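Local coordinates for citrate synthase (Metallosphaera sedula, PDB 6ABX) that catalyses the condensation of oxaloacetate with acetyl-CoA to give citrate and CoA, a step of the tricarboxylic acid cycle, at the interface of chains A and B. Coordinates in Å, arbitrary orientation; residue numbers count along the deposited sequence, not the author numbering. Chains: chain A/B, Citrate synthase.

Contact 1: the interface of chains A and B. Residues chain A 13-15, 18, 180-181; chain B 354-357.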
loop_
_atom_site.group_PDB
_atom_site.type_symbol
_atom_site.label_atom_id
_atom_site.label_comp_id
_atom_site.label_asym_id
_atom_site.label_seq_id
_atom_site.Cartn_x
_atom_site.Cartn_y
_atom_site.Cartn_z
ATOM N N LYS A 13 -9.495 13.423 -7.252
ATOM C CA LYS A 13 -10.810 13.226 -6.693
ATOM C C LYS A 13 -11.404 14.580 -6.302
ATOM O O LYS A 13 -10.677 15.578 -6.243
ATOM C CB LYS A 13 -10.797 12.350 -5.432
ATOM C CG LYS A 13 -9.977 12.899 -4.265
ATOM C CD LYS A 13 -10.612 12.774 -2.918
ATOM C CE LYS A 13 -11.052 11.398 -2.524
ATOM N NZ LYS A 13 -11.595 11.366 -1.133
ATOM N N GLU A 14 -12.708 14.576 -6.146
ATOM C CA GLU A 14 -13.382 15.695 -5.464
ATOM C C GLU A 14 -13.552 15.308 -3.996
ATOM O O GLU A 14 -13.918 14.183 -3.715
ATOM C CB GLU A 14 -14.736 15.967 -6.108
ATOM C CG GLU A 14 -14.614 16.678 -7.437
ATOM C CD GLU A 14 -15.938 16.944 -8.153
ATOM O OE1 GLU A 14 -17.021 16.631 -7.574
ATOM O OE2 GLU A 14 -15.875 17.486 -9.279
ATOM N N THR A 15 -13.516 16.318 -3.120
ATOM C CA THR A 15 -13.633 16.030 -1.704
ATOM C C THR A 15 -14.461 17.101 -1.027
ATOM O O THR A 15 -14.294 18.281 -1.340
ATOM C CB THR A 15 -12.275 15.833 -1.012
ATOM O OG1 THR A 15 -12.486 15.229 0.258
ATOM C CG2 THR A 15 -11.459 17.085 -0.811
ATOM N N THR A 18 -11.599 17.823 3.644
ATOM C CA THR A 18 -10.571 18.718 4.099
ATOM C C THR A 18 -10.287 19.752 3.006
ATOM O O THR A 18 -10.218 19.403 1.818
ATOM C CB THR A 18 -9.297 17.961 4.464
ATOM O OG1 THR A 18 -9.672 17.066 5.515
ATOM C CG2 THR A 18 -8.175 18.901 4.842
ATOM N N GLU A 180 -5.985 16.176 3.254
ATOM C CA GLU A 180 -6.384 16.138 1.835
ATOM C C GLU A 180 -5.445 15.092 1.163
ATOM O O GLU A 180 -5.219 13.944 1.647
ATOM C CB GLU A 180 -6.428 17.614 1.363
ATOM C CG GLU A 180 -7.565 17.979 0.368
ATOM C CD GLU A 180 -7.782 19.421 -0.132
ATOM O OE1 GLU A 180 -7.211 20.376 0.448
ATOM O OE2 GLU A 180 -8.591 19.629 -1.134
ATOM N N MET A 181 -4.800 15.431 0.052
ATOM C CA MET A 181 -4.296 14.433 -0.851
ATOM C C MET A 181 -2.769 14.085 -0.861
ATOM O O MET A 181 -2.144 13.896 -1.874
ATOM C CB MET A 181 -4.578 14.971 -2.243
ATOM C CG MET A 181 -4.390 13.948 -3.177
ATOM S SD MET A 181 -4.853 12.345 -2.541
ATOM C CE MET A 181 -6.646 12.549 -2.263
ATOM N N ALA B 354 -6.772 17.334 -4.624
ATOM C CA ALA B 354 -8.180 17.133 -4.719
ATOM C C ALA B 354 -8.809 18.447 -5.131
ATOM O O ALA B 354 -8.188 19.465 -4.930
ATOM C CB ALA B 354 -8.776 16.678 -3.408
ATOM N N ILE B 355 -10.010 18.365 -5.677
ATOM C CA ILE B 355 -10.845 19.564 -5.906
ATOM C C ILE B 355 -11.867 19.605 -4.769
ATOM O O ILE B 355 -12.580 18.604 -4.529
ATOM C CB ILE B 355 -11.474 19.518 -7.304
ATOM C CG1 ILE B 355 -10.395 19.677 -8.375
ATOM C CG2 ILE B 355 -12.591 20.549 -7.449
ATOM C CD1 ILE B 355 -10.873 19.249 -9.715
ATOM N N TYR B 356 -11.898 20.733 -4.052
ATOM C CA TYR B 356 -12.729 20.836 -2.864
ATOM C C TYR B 356 -14.136 21.268 -3.254
ATOM O O TYR B 356 -14.275 22.238 -3.970
ATOM C CB TYR B 356 -12.203 21.878 -1.892
ATOM C CG TYR B 356 -12.935 21.834 -0.578
ATOM C CD1 TYR B 356 -12.809 20.744 0.253
ATOM C CD2 TYR B 356 -13.786 22.845 -0.177
ATOM C CE1 TYR B 356 -13.479 20.671 1.442
ATOM C CE2 TYR B 356 -14.499 22.767 0.993
ATOM C CZ TYR B 356 -14.321 21.691 1.839
ATOM O OH TYR B 356 -15.043 21.616 2.987
ATOM N N VAL B 357 -15.148 20.510 -2.834
ATOM C CA VAL B 357 -16.533 20.826 -3.194
ATOM C C VAL B 357 -17.428 20.948 -1.956
ATOM O O VAL B 357 -18.638 20.916 -2.075
ATOM C CB VAL B 357 -17.099 19.769 -4.155
ATOM C CG1 VAL B 357 -16.337 19.805 -5.473
ATOM C CG2 VAL B 357 -17.086 18.382 -3.551
#
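A:Thr15 and B:Ala354 meet methyl to methyl at the apolar centre, with A:Thr15 CG2 3.8 Å from B:Ala354 CB. The threonine hydroxyl lies anti to the backbone N (chi1 -165°), which turns CG2 toward chain B. A:Thr15 CG2 also touches ring carbon CD1 of B:Tyr356, at 4.0 Å. With CG anti to the backbone N (chi1 -171°), the ring reaches toward chain A. B:Tyr356 CD1 lies 3.3 Å from the carbonyl A:Thr18 O, and also near A:Thr15 O. An alanine in place of B:Tyr356 would probably open a gap beside A:Thr15 CG2 and leave these two carbonyls without their ring contact. On the other flank, B:Val357 CG1 packs 3.9 Å from the carboxylate carbon CD of A:Glu14, the two side chains crossing at about a right angle. A:Glu180 brings its carboxylate OE2 to 3.7 Å from B:Ala354 CB, a van der Waals contact. Backbone pairing holds the segments together. B:Ile355 N donates to A:Lys13 O at 2.9 Å. A:Thr15 N donates to B:Ile355 O at 2.8 Å. B:Val357 N donates to A:Thr15 O at 2.8 Å. These bonds join strand 11-15 of chain A in parallel to strand 353-356 of chain B and the residue after it, B:Val357, forming an intersubunit sheet. The N-terminal strand of one subunit thus pairs with a strand near the C-terminus of the other.

Contact 2: the interface of chains A and B. Residues chain A 348-352; chain B 5-6, 8, 254.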
loop_
_atom_site.group_PDB
_atom_site.type_symbol
_atom_site.label_atom_id
_atom_site.label_comp_id
_atom_site.label_asym_id
_atom_site.label_seq_id
_atom_site.Cartn_x
_atom_site.Cartn_y
_atom_site.Cartn_z
ATOM N N LYS A 348 -13.700 4.789 -9.320
ATOM C CA LYS A 348 -13.059 4.628 -10.619
ATOM C C LYS A 348 -11.641 4.094 -10.402
ATOM O O LYS A 348 -10.887 4.663 -9.624
ATOM C CB LYS A 348 -12.981 5.961 -11.364
ATOM C CG LYS A 348 -12.490 5.847 -12.803
ATOM C CD LYS A 348 -12.600 7.145 -13.584
ATOM C CE LYS A 348 -12.064 7.008 -14.992
ATOM N NZ LYS A 348 -12.943 6.165 -15.814
ATOM N N LEU A 349 -11.307 2.980 -11.083
ATOM C CA LEU A 349 -9.952 2.416 -11.073
ATOM C C LEU A 349 -8.941 3.493 -11.422
ATOM O O LEU A 349 -9.103 4.228 -12.413
ATOM C CB LEU A 349 -9.881 1.234 -12.055
ATOM C CG LEU A 349 -8.517 0.549 -12.194
ATOM C CD1 LEU A 349 -8.252 -0.326 -10.988
ATOM C CD2 LEU A 349 -8.437 -0.318 -13.442
ATOM N N ILE A 350 -7.849 3.539 -10.673
ATOM C CA ILE A 350 -6.766 4.453 -10.977
ATOM C C ILE A 350 -5.726 3.687 -11.788
ATOM O O ILE A 350 -5.136 2.722 -11.289
ATOM C CB ILE A 350 -6.202 5.048 -9.690
ATOM C CG1 ILE A 350 -7.267 5.914 -9.024
ATOM C CG2 ILE A 350 -4.926 5.795 -10.005
ATOM C CD1 ILE A 350 -6.973 6.253 -7.592
ATOM N N ARG A 351 -5.578 4.069 -13.073
ATOM C CA ARG A 351 -4.747 3.268 -14.035
ATOM C C ARG A 351 -4.132 4.240 -15.019
ATOM O O ARG A 351 -4.723 4.547 -16.058
ATOM C CB ARG A 351 -5.592 2.198 -14.728
ATOM C CG ARG A 351 -4.797 1.051 -15.335
ATOM C CD ARG A 351 -3.742 1.455 -16.366
ATOM N NE ARG A 351 -3.093 0.205 -16.819
ATOM C CZ ARG A 351 -1.911 0.118 -17.439
ATOM N NH1 ARG A 351 -1.197 1.216 -17.684
ATOM N NH2 ARG A 351 -1.523 -1.079 -17.918
ATOM N N PRO A 352 -2.982 4.833 -14.652
ATOM C CA PRO A 352 -2.318 5.816 -15.520
ATOM C C PRO A 352 -1.499 5.127 -16.623
ATOM O O PRO A 352 -1.694 3.941 -16.874
ATOM C CB PRO A 352 -1.484 6.564 -14.501
ATOM C CG PRO A 352 -1.047 5.469 -13.561
ATOM C CD PRO A 352 -2.296 4.642 -13.352
ATOM N N LYS B 5 -9.880 12.128 -12.591
ATOM C CA LYS B 5 -10.219 10.975 -11.810
ATOM C C LYS B 5 -9.922 9.715 -12.619
ATOM O O LYS B 5 -10.277 9.638 -13.793
ATOM C CB LYS B 5 -11.698 11.080 -11.454
ATOM C CG LYS B 5 -12.182 10.038 -10.495
ATOM C CD LYS B 5 -13.646 10.184 -10.317
ATOM C CE LYS B 5 -14.132 9.271 -9.231
ATOM N NZ LYS B 5 -15.590 9.475 -9.048
ATOM N N GLY B 6 -9.218 8.759 -12.005
ATOM C CA GLY B 6 -8.803 7.519 -12.679
ATOM C C GLY B 6 -7.472 7.632 -13.417
ATOM O O GLY B 6 -6.920 6.648 -13.841
ATOM N N GLU B 8 -6.827 8.417 -16.381
ATOM C CA GLU B 8 -6.877 7.985 -17.753
ATOM C C GLU B 8 -5.954 8.851 -18.619
ATOM O O GLU B 8 -6.084 10.037 -18.639
ATOM C CB GLU B 8 -8.301 8.078 -18.289
ATOM C CG GLU B 8 -9.065 6.797 -18.088
ATOM C CD GLU B 8 -10.290 6.709 -18.972
ATOM O OE1 GLU B 8 -10.128 6.438 -20.198
ATOM O OE2 GLU B 8 -11.384 6.942 -18.430
ATOM N N ARG B 254 -8.111 -1.150 -19.638
ATOM C CA ARG B 254 -7.867 0.293 -19.779
ATOM C C ARG B 254 -7.035 0.638 -21.016
ATOM O O ARG B 254 -7.121 1.774 -21.509
ATOM C CB ARG B 254 -7.191 0.845 -18.518
ATOM C CG ARG B 254 -8.158 0.879 -17.354
ATOM C CD ARG B 254 -9.252 1.937 -17.489
ATOM N NE ARG B 254 -8.670 3.232 -17.259
ATOM C CZ ARG B 254 -8.680 3.884 -16.084
ATOM N NH1 ARG B 254 -7.774 4.813 -15.889
ATOM N NH2 ARG B 254 -9.557 3.591 -15.131
#
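The loop A:Lys348 to A:Pro352, just ahead of strand 353-356, meets the N-terminal 3-10 helix 5-7 of chain B, B:Glu8 beyond it, and the loop residue B:Arg254. B:Arg254 bends at chi2 and chi3 (-71° and -74°), which folds its guanidinium back against the chain A loop. B:Arg254 NH2 donates to A:Leu349 O at 2.8 Å, from above the carbonyl plane. B:Arg254 NH1 donates within its own chain to B:Gly6 O at 2.9 Å, and this oxygen lies in the guanidinium plane. A:Arg351 N also donates to B:Gly6 O, at 3.0 Å. The two donors reach that oxygen from opposite faces of its carbonyl plane. B:Arg254 thus bridges A:Leu349 O and B:Gly6 O and probably steadies both. A:Arg351 CB sits over one guanidinium face, toward the rim, 3.8 Å from B:Arg254 CZ. The two arginine side chains run past each other in opposite directions. The A:Arg351 guanidinium does not bond to B:Arg254; A:Arg351 NH1 donates in plane to A:Pro352 O at 2.9 Å. A:Lys348 lays its CD 3.9 Å from B:Gly6 CA and bends at chi4 (70°) toward B:Glu8. A salt bridge of 3.1 Å joins A:Lys348 NZ to B:Glu8 OE2, but B:Glu8 is poorly ordered, so it is doubtful. The site fastens the N-terminal segment of one subunit to the C-terminal part of the other and probably helps hold the dimer together.

The C-alpha centres of contact 1 and contact 2 lie about 17 Å apart. They share no residue, but both join an N-terminal segment to a C-terminal one across the subunits, with the chains exchanged. In chain A the loop of contact 2 runs into strand 353-356, which pairs with chain B in the symmetry twin of contact 1. The centre of contact 1 is about 15 Å from A:His253, an expected active-site residue, and that of contact 2 about 25 Å. B:Arg254 of contact 2 directly follows B:His253, the matching residue of chain B. Together they probably tie the terminal segments of each subunit to the other and help hold the dimer.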